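Local coordinates for A-type flavoprotein (PDB 2Q9U) that probably scavenges oxygen in the parasite Giardia intestinalis, passing electrons from a bound flavin mononucleotide to a diiron centre that reduces O2, at residues 140-146 with 158-164. Residues are numbered along the deposited sequence; the frame is centred on the assembly and turned at random.
Sequences KRTLKFI and FTYCPED
Two neighbouring strands of the metallo-beta-lactamase-like domain, 142-146 and 158-161, form an antiparallel hairpin; their axes approach to 4.6 Å with N-to-C directions 148° apart. Residues 142-146 and 158-161 are extended, whereas 162-164 take helical phi/psi values. F158 pairs with I146 as a hydrogen-bonded pair (CA-CA 4.9 Å): F158 N to I146 O 2.8 Å, I146 N to F158 O 2.7 Å. Their side chains share a sheet face, I146 CB lying 4.1 Å from F158 CB; the side chain of F158 is about 10 Å from the bound mu-oxo-diiron, though the contact is not part of that site. T159, opposite F145 in a non-hydrogen-bonded pair (CA-CA 4.7 Å), points to the other face, where both touch V82 of strand 80-82; its CA contributes a CA-H...O contact to K144 O (3.3 Å), and its OG1 bonds N84. Y160 closes the next hydrogen-bonded pair with K144, Y160 N to K144 O and K144 N to Y160 O both 2.8 Å; its CB packs on I146 CD1 at 4.1 Å, while OH reaches E222 O. C161 CB meets L143 CD2 at 3.8 Å. P162 (phi/psi -65/-33) would pair next with T142 but lacks an N-H; its CD sits 3.1 Å from T142 O, and the main-chain ladder stops. E163 (chi1 m, chi2 p) turns its carboxylate back: OE1 replaces a main-chain acceptor for T142 N (2.7 Å). Side-chain chemistry adds two further links, T142 OG1 to E163 OE2 (2.8 Å) and an R141 NE to D164 OD2 salt bridge (2.7 Å), while D48 pairs with R141 NH1; carboxylates thus accept the bonds beyond the last main-chain pair.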
ATOM      1  N   LYS A 140       1.254 -50.991  -7.252  1.00 18.93           N
ATOM      2  CA  LYS A 140      -0.189 -51.199  -7.362  1.00 19.63           C
ATOM      3  C   LYS A 140      -0.799 -50.212  -8.352  1.00 19.20           C
ATOM      4  O   LYS A 140      -1.780 -50.530  -9.034  1.00 19.25           O
ATOM      5  CB  LYS A 140      -0.863 -51.071  -5.983  1.00 20.64           C
ATOM      6  CG  LYS A 140      -0.307 -52.054  -4.984  1.00 26.84           C
ATOM      7  CD  LYS A 140      -1.400 -52.680  -4.119  1.00 32.36           C
ATOM      8  CE  LYS A 140      -1.141 -54.184  -3.949  1.00 35.18           C
ATOM      9  NZ  LYS A 140      -1.217 -54.908  -5.268  1.00 36.95           N
ATOM     10  N   ARG A 141      -0.207 -49.024  -8.444  1.00 17.87           N
ATOM     11  CA  ARG A 141      -0.743 -47.964  -9.295  1.00 17.15           C
ATOM     12  C   ARG A 141       0.042 -47.837 -10.601  1.00 16.93           C
ATOM     13  O   ARG A 141       1.195 -48.261 -10.701  1.00 17.00           O
ATOM     14  CB  ARG A 141      -0.774 -46.610  -8.548  1.00 17.57           C
ATOM     15  CG  ARG A 141      -1.646 -46.606  -7.286  1.00 15.13           C
ATOM     16  CD  ARG A 141      -1.520 -45.275  -6.528  1.00 15.37           C
ATOM     17  NE  ARG A 141      -2.133 -45.271  -5.193  1.00 15.21           N
ATOM     18  CZ  ARG A 141      -1.558 -45.785  -4.103  1.00 17.14           C
ATOM     19  NH1 ARG A 141      -0.394 -46.426  -4.190  1.00 15.74           N
ATOM     20  NH2 ARG A 141      -2.167 -45.698  -2.917  1.00 18.59           N
ATOM     21  N   THR A 142      -0.606 -47.282 -11.609  1.00 16.74           N
ATOM     22  CA  THR A 142       0.081 -46.788 -12.793  1.00 16.45           C
ATOM     23  C   THR A 142      -0.246 -45.302 -12.972  1.00 16.64           C
ATOM     24  O   THR A 142      -1.234 -44.797 -12.410  1.00 16.61           O
ATOM     25  CB  THR A 142      -0.318 -47.545 -14.057  1.00 16.65           C
ATOM     26  OG1 THR A 142      -1.710 -47.331 -14.348  1.00 17.36           O
ATOM     27  CG2 THR A 142      -0.046 -49.055 -13.901  1.00 16.79           C
ATOM     28  N   LEU A 143       0.596 -44.614 -13.727  1.00 16.00           N
ATOM     29  CA  LEU A 143       0.400 -43.193 -14.032  1.00 15.87           C
ATOM     30  C   LEU A 143       0.438 -42.946 -15.526  1.00 15.47           C
ATOM     31  O   LEU A 143       1.304 -43.498 -16.240  1.00 14.93           O
ATOM     32  CB  LEU A 143       1.487 -42.352 -13.359  1.00 15.48           C
ATOM     33  CG  LEU A 143       1.582 -42.389 -11.831  1.00 16.59           C
ATOM     34  CD1 LEU A 143       2.746 -41.534 -11.388  1.00 16.73           C
ATOM     35  CD2 LEU A 143       0.271 -41.917 -11.200  1.00 16.78           C
ATOM     36  N   LYS A 144      -0.520 -42.130 -15.990  1.00 15.27           N
ATOM     37  CA  LYS A 144      -0.611 -41.648 -17.369  1.00 15.14           C
ATOM     38  C   LYS A 144      -0.384 -40.132 -17.380  1.00 15.13           C
ATOM     39  O   LYS A 144      -0.536 -39.459 -16.345  1.00 15.38           O
ATOM     40  CB  LYS A 144      -1.992 -41.950 -17.966  1.00 15.33           C
ATOM     41  CG  LYS A 144      -2.429 -43.409 -17.804  1.00 18.36           C
ATOM     42  CD  LYS A 144      -1.705 -44.328 -18.781  1.00 21.38           C
ATOM     43  CE  LYS A 144      -2.318 -44.257 -20.178  1.00 21.74           C
ATOM     44  NZ  LYS A 144      -1.476 -43.386 -20.998  1.00 26.25           N
ATOM     45  N   PHE A 145      -0.081 -39.600 -18.559  1.00 14.30           N
ATOM     46  CA  PHE A 145       0.338 -38.217 -18.700  1.00 14.74           C
ATOM     47  C   PHE A 145      -0.466 -37.586 -19.798  1.00 15.10           C
ATOM     48  O   PHE A 145      -0.599 -38.141 -20.877  1.00 15.86           O
ATOM     49  CB  PHE A 145       1.853 -38.181 -18.957  1.00 14.26           C
ATOM     50  CG  PHE A 145       2.614 -38.944 -17.913  1.00 14.74           C
ATOM     51  CD1 PHE A 145       2.871 -38.360 -16.678  1.00 15.01           C
ATOM     52  CD2 PHE A 145       2.941 -40.300 -18.106  1.00 15.97           C
ATOM     53  CE1 PHE A 145       3.527 -39.075 -15.674  1.00 15.49           C
ATOM     54  CE2 PHE A 145       3.582 -41.024 -17.112  1.00 15.45           C
ATOM     55  CZ  PHE A 145       3.878 -40.421 -15.895  1.00 16.76           C
ATOM     56  N   ILE A 146      -1.057 -36.442 -19.496  1.00 14.56           N
ATOM     57  CA  ILE A 146      -1.912 -35.748 -20.444  1.00 14.10           C
ATOM     58  C   ILE A 146      -1.303 -34.357 -20.720  1.00 13.81           C
ATOM     59  O   ILE A 146      -1.466 -33.418 -19.904  1.00 13.34           O
ATOM     60  CB  ILE A 146      -3.350 -35.582 -19.898  1.00 14.44           C
ATOM     61  CG1 ILE A 146      -3.989 -36.942 -19.546  1.00 13.73           C
ATOM     62  CG2 ILE A 146      -4.179 -34.816 -20.911  1.00 14.85           C
ATOM     63  CD1 ILE A 146      -5.280 -36.831 -18.662  1.00 14.26           C
ATOM     64  N   PHE A 158      -1.011 -32.713 -17.270  1.00 12.63           N
ATOM     65  CA  PHE A 158      -1.712 -33.347 -16.146  1.00 12.65           C
ATOM     66  C   PHE A 158      -1.217 -34.797 -15.975  1.00 12.27           C
ATOM     67  O   PHE A 158      -0.804 -35.444 -16.952  1.00 12.35           O
ATOM     68  CB  PHE A 158      -3.219 -33.471 -16.383  1.00 11.74           C
ATOM     69  CG  PHE A 158      -3.972 -32.175 -16.548  1.00 13.73           C
ATOM     70  CD1 PHE A 158      -3.436 -30.936 -16.154  1.00 13.24           C
ATOM     71  CD2 PHE A 158      -5.268 -32.210 -17.095  1.00 15.12           C
ATOM     72  CE1 PHE A 158      -4.189 -29.760 -16.302  1.00 15.64           C
ATOM     73  CE2 PHE A 158      -6.029 -31.030 -17.246  1.00 14.15           C
ATOM     74  CZ  PHE A 158      -5.472 -29.798 -16.838  1.00 13.74           C
ATOM     75  N   THR A 159      -1.279 -35.305 -14.747  1.00 12.09           N
ATOM     76  CA  THR A 159      -0.958 -36.721 -14.467  1.00 11.99           C
ATOM     77  C   THR A 159      -2.203 -37.417 -13.958  1.00 12.79           C
ATOM     78  O   THR A 159      -2.938 -36.909 -13.103  1.00 12.68           O
ATOM     79  CB  THR A 159       0.238 -36.876 -13.482  1.00 12.04           C
ATOM     80  OG1 THR A 159       1.386 -36.240 -14.026  1.00 12.94           O
ATOM     81  CG2 THR A 159       0.578 -38.354 -13.211  1.00 11.68           C
ATOM     82  N   TYR A 160      -2.475 -38.587 -14.519  1.00 13.01           N
ATOM     83  CA  TYR A 160      -3.701 -39.277 -14.202  1.00 12.70           C
ATOM     84  C   TYR A 160      -3.402 -40.676 -13.644  1.00 13.75           C
ATOM     85  O   TYR A 160      -2.594 -41.410 -14.214  1.00 13.50           O
ATOM     86  CB  TYR A 160      -4.588 -39.349 -15.451  1.00 12.90           C
ATOM     87  CG  TYR A 160      -5.804 -40.219 -15.226  1.00 14.06           C
ATOM     88  CD1 TYR A 160      -6.812 -39.820 -14.345  1.00 14.61           C
ATOM     89  CD2 TYR A 160      -5.940 -41.464 -15.868  1.00 15.23           C
ATOM     90  CE1 TYR A 160      -7.936 -40.624 -14.105  1.00 12.48           C
ATOM     91  CE2 TYR A 160      -7.071 -42.262 -15.647  1.00 13.51           C
ATOM     92  CZ  TYR A 160      -8.054 -41.842 -14.777  1.00 13.27           C
ATOM     93  OH  TYR A 160      -9.171 -42.618 -14.542  1.00 14.16           O
ATOM     94  N   CYS A 161      -4.025 -41.031 -12.522  1.00 13.62           N
ATOM     95  CA  CYS A 161      -3.872 -42.381 -11.996  1.00 14.08           C
ATOM     96  C   CYS A 161      -5.166 -43.167 -12.209  1.00 14.54           C
ATOM     97  O   CYS A 161      -6.169 -42.882 -11.564  1.00 13.82           O
ATOM     98  CB  CYS A 161      -3.487 -42.345 -10.512  1.00 13.44           C
ATOM     99  SG  CYS A 161      -3.435 -44.034  -9.757  1.00 15.97           S
ATOM    100  N   PRO A 162      -5.146 -44.157 -13.129  1.00 14.92           N
ATOM    101  CA  PRO A 162      -6.353 -44.915 -13.466  1.00 14.90           C
ATOM    102  C   PRO A 162      -6.924 -45.766 -12.331  1.00 15.70           C
ATOM    103  O   PRO A 162      -8.139 -45.950 -12.293  1.00 16.79           O
ATOM    104  CB  PRO A 162      -5.894 -45.826 -14.629  1.00 15.10           C
ATOM    105  CG  PRO A 162      -4.611 -45.235 -15.120  1.00 15.99           C
ATOM    106  CD  PRO A 162      -3.981 -44.576 -13.934  1.00 14.44           C
ATOM    107  N   GLU A 163      -6.071 -46.304 -11.445  1.00 15.41           N
ATOM    108  CA  GLU A 163      -6.535 -47.189 -10.356  1.00 16.35           C
ATOM    109  C   GLU A 163      -7.308 -46.450  -9.282  1.00 16.58           C
ATOM    110  O   GLU A 163      -8.308 -46.964  -8.785  1.00 16.71           O
ATOM    111  CB  GLU A 163      -5.386 -47.978  -9.694  1.00 16.87           C
ATOM    112  CG  GLU A 163      -4.646 -48.953 -10.628  1.00 18.55           C
ATOM    113  CD  GLU A 163      -3.687 -48.240 -11.545  1.00 21.61           C
ATOM    114  OE1 GLU A 163      -3.300 -47.095 -11.189  1.00 21.67           O
ATOM    115  OE2 GLU A 163      -3.316 -48.806 -12.606  1.00 20.71           O
ATOM    116  N   ASP A 164      -6.829 -45.257  -8.921  1.00 15.78           N
ATOM    117  CA  ASP A 164      -7.447 -44.443  -7.885  1.00 15.58           C
ATOM    118  C   ASP A 164      -8.350 -43.318  -8.427  1.00 14.69           C
ATOM    119  O   ASP A 164      -9.036 -42.644  -7.647  1.00 14.72           O
ATOM    120  CB  ASP A 164      -6.365 -43.884  -6.960  1.00 16.71           C
ATOM    121  CG  ASP A 164      -5.686 -44.973  -6.119  1.00 18.09           C
ATOM    122  OD1 ASP A 164      -6.123 -46.136  -6.195  1.00 20.50           O
ATOM    123  OD2 ASP A 164      -4.723 -44.664  -5.395  1.00 17.61           O
TER